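Local coordinates for protein kinase A regulatory subunit, putative (Trypanosoma cruzi, PDB 6FTF), which probably restrains a protein kinase A catalytic subunit that does not respond to cAMP, and binds the nucleoside analogue 7-cyano-7-deazainosine in its cyclic nucleotide-binding domains, at residues Gly208-Ile213 with Thr252-Ala257. Numbering follows the deposited sequence.
Sequences GTVEVI and THVITA. With 7CI (7-cyano-7-deazainosine), chain E.
In the second cyclic nucleotide-binding domain, where the chain passes between the two four-stranded sheets of the β-roll, G208 and T209, at the entry to the strand that runs on through V212, meet T252 and V254, where the loop ahead of strand 254-260 passes into it. The T252 hydroxyl carries the contact. A chi1 of 63° swings OG1 in beside its own backbone, within reach of both T209 N and H253 O. It accepts the amide of T209 at 3.0 Å from N to OG1, with an N-H...O angle of 155°. The same OG1 donates to H253 O at 2.7 Å, approaching from above the carbonyl plane, so one hydroxyl links the incoming strand to the backbone of its own loop. G208 lies against this pair, its CA 3.2 Å from T252 OG1 and 3.5 Å from H253 O, the latter a CA-H...O contact. A CB here would clash with both oxygens and, at phi 103°, also press on the preceding carbonyl oxygen. On the buried side, V254 CG2 sits 3.3 Å from T209 O and 4.0 Å from V210 CG1, the two valine side chains crossing at about a right angle. Further along, V212 turns CG1 to the purine-like base of 7-cyano-7-deazainosine, 3.6 Å from its C2. A glycine and a hydroxyl thus hold together two sheet-to-sheet crossings, while one strand runs on to line the nucleoside pocket, as befits the cupin-like β-roll of cyclic nucleotide-binding domains.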
loop_
_atom_site.group_PDB
_atom_site.type_symbol
_atom_site.label_atom_id
_atom_site.label_comp_id
_atom_site.label_asym_id
_atom_site.label_seq_id
_atom_site.Cartn_x
_atom_site.Cartn_y
_atom_site.Cartn_z
ATOM N N GLY A 208 18.731 9.947 8.758
ATOM C CA GLY A 208 19.697 9.106 9.446
ATOM C C GLY A 208 20.359 8.079 8.551
ATOM O O GLY A 208 20.169 8.050 7.331
ATOM N N THR A 209 21.163 7.231 9.191
ATOM C CA THR A 209 21.943 6.206 8.512
ATOM C C THR A 209 21.780 4.866 9.212
ATOM O O THR A 209 21.558 4.797 10.419
ATOM C CB THR A 209 23.420 6.636 8.494
ATOM O OG1 THR A 209 23.510 7.898 7.811
ATOM C CG2 THR A 209 24.320 5.647 7.800
ATOM N N VAL A 210 21.830 3.800 8.414
ATOM C CA VAL A 210 21.708 2.426 8.887
ATOM C C VAL A 210 22.857 1.598 8.341
ATOM O O VAL A 210 23.474 1.938 7.332
ATOM C CB VAL A 210 20.358 1.765 8.487
ATOM C CG1 VAL A 210 19.187 2.615 8.978
ATOM C CG2 VAL A 210 20.280 1.541 6.969
ATOM N N GLU A 211 23.112 0.469 8.999
ATOM C CA GLU A 211 24.069 -0.522 8.524
ATOM C C GLU A 211 23.366 -1.856 8.331
ATOM O O GLU A 211 22.483 -2.224 9.101
ATOM C CB GLU A 211 25.259 -0.690 9.483
ATOM C CG GLU A 211 24.895 -1.134 10.897
ATOM C CD GLU A 211 26.081 -1.143 11.864
ATOM O OE1 GLU A 211 25.891 -1.550 13.043
ATOM O OE2 GLU A 211 27.198 -0.743 11.466
ATOM N N VAL A 212 23.763 -2.556 7.282
ATOM C CA VAL A 212 23.232 -3.870 6.932
ATOM C C VAL A 212 24.274 -4.895 7.353
ATOM O O VAL A 212 25.441 -4.767 6.974
ATOM C CB VAL A 212 22.970 -3.950 5.422
ATOM C CG1 VAL A 212 22.453 -5.312 5.029
ATOM C CG2 VAL A 212 21.980 -2.888 4.984
ATOM N N ILE A 213 23.854 -5.916 8.092
ATOM C CA ILE A 213 24.770 -6.872 8.698
ATOM C C ILE A 213 24.343 -8.280 8.293
ATOM O O ILE A 213 23.283 -8.765 8.711
ATOM C CB ILE A 213 24.815 -6.709 10.223
ATOM C CG1 ILE A 213 25.233 -5.273 10.573
ATOM C CG2 ILE A 213 25.751 -7.720 10.859
ATOM C CD1 ILE A 213 25.118 -4.953 12.038
ATOM N N THR A 252 22.759 6.125 13.458
ATOM C CA THR A 252 22.447 7.415 14.038
ATOM C C THR A 252 21.018 7.298 14.520
ATOM O O THR A 252 20.390 6.242 14.379
ATOM C CB THR A 252 22.498 8.511 12.963
ATOM O OG1 THR A 252 21.497 8.263 11.959
ATOM C CG2 THR A 252 23.852 8.545 12.283
ATOM N N HIS A 253 20.470 8.363 15.085
ATOM C CA HIS A 253 19.024 8.403 15.182
ATOM C C HIS A 253 18.463 8.299 13.771
ATOM O O HIS A 253 19.010 8.881 12.830
ATOM C CB HIS A 253 18.543 9.691 15.842
ATOM C CG HIS A 253 17.079 9.671 16.148
ATOM N ND1 HIS A 253 16.552 8.989 17.226
ATOM C CD2 HIS A 253 16.024 10.198 15.486
ATOM C CE1 HIS A 253 15.238 9.118 17.226
ATOM N NE2 HIS A 253 14.892 9.853 16.184
ATOM N N VAL A 254 17.403 7.513 13.618
ATOM C CA VAL A 254 16.803 7.259 12.317
ATOM C C VAL A 254 15.305 7.493 12.397
ATOM O O VAL A 254 14.647 7.094 13.362
ATOM C CB VAL A 254 17.095 5.825 11.837
ATOM C CG1 VAL A 254 16.223 5.441 10.632
ATOM C CG2 VAL A 254 18.560 5.662 11.514
ATOM N N ILE A 255 14.763 8.147 11.380
ATOM C CA ILE A 255 13.323 8.263 11.207
ATOM C C ILE A 255 12.978 7.555 9.911
ATOM O O ILE A 255 13.616 7.815 8.887
ATOM C CB ILE A 255 12.874 9.734 11.153
ATOM C CG1 ILE A 255 13.286 10.469 12.431
ATOM C CG2 ILE A 255 11.364 9.827 10.942
ATOM C CD1 ILE A 255 12.972 11.957 12.443
ATOM N N THR A 256 11.985 6.684 9.955
ATOM C CA THR A 256 11.541 5.946 8.780
ATOM C C THR A 256 10.061 6.179 8.517
ATOM O O THR A 256 9.276 6.459 9.427
ATOM C CB THR A 256 11.733 4.416 8.918
ATOM O OG1 THR A 256 10.874 3.890 9.935
ATOM C CG2 THR A 256 13.169 4.049 9.233
ATOM N N ALA A 257 9.705 6.027 7.242
ATOM C CA ALA A 257 8.340 5.753 6.826
ATOM C C ALA A 257 8.265 4.262 6.546
ATOM O O ALA A 257 9.165 3.705 5.919
ATOM C CB ALA A 257 7.959 6.540 5.572
HETATM C C1 7CI E . 18.837 -5.353 3.153
HETATM N N1 7CI E . 19.908 -6.246 2.569
HETATM O O1 7CI E . 18.425 -5.864 4.402
HETATM C C2 7CI E . 20.894 -5.814 1.802
HETATM N N2 7CI E . 21.192 -4.551 1.415
HETATM O O2 7CI E . 16.986 -4.091 2.389
HETATM C C3 7CI E . 22.317 -4.358 0.698
HETATM N N3 7CI E . 23.104 -5.444 0.284
HETATM O O3 7CI E . 15.414 -6.237 2.491
HETATM C C4 7CI E . 22.797 -6.731 0.632
HETATM N N4 7CI E . 21.696 -10.591 1.912
HETATM C C5 7CI E . 21.670 -6.961 1.450
HETATM O O5 7CI E . 23.540 -7.646 0.175
HETATM C C6 7CI E . 21.044 -8.124 2.069
HETATM C C7 7CI E . 19.962 -7.588 2.753
HETATM C C8 7CI E . 21.407 -9.467 1.981
HETATM C C9 7CI E . 17.616 -5.315 2.301
HETATM C C10 7CI E . 16.823 -6.389 2.840
HETATM C C11 7CI E . 17.043 -6.192 4.356
HETATM C C12 7CI E . 16.782 -7.489 5.224
HETATM O O4 7CI E . 17.399 -8.584 4.642
#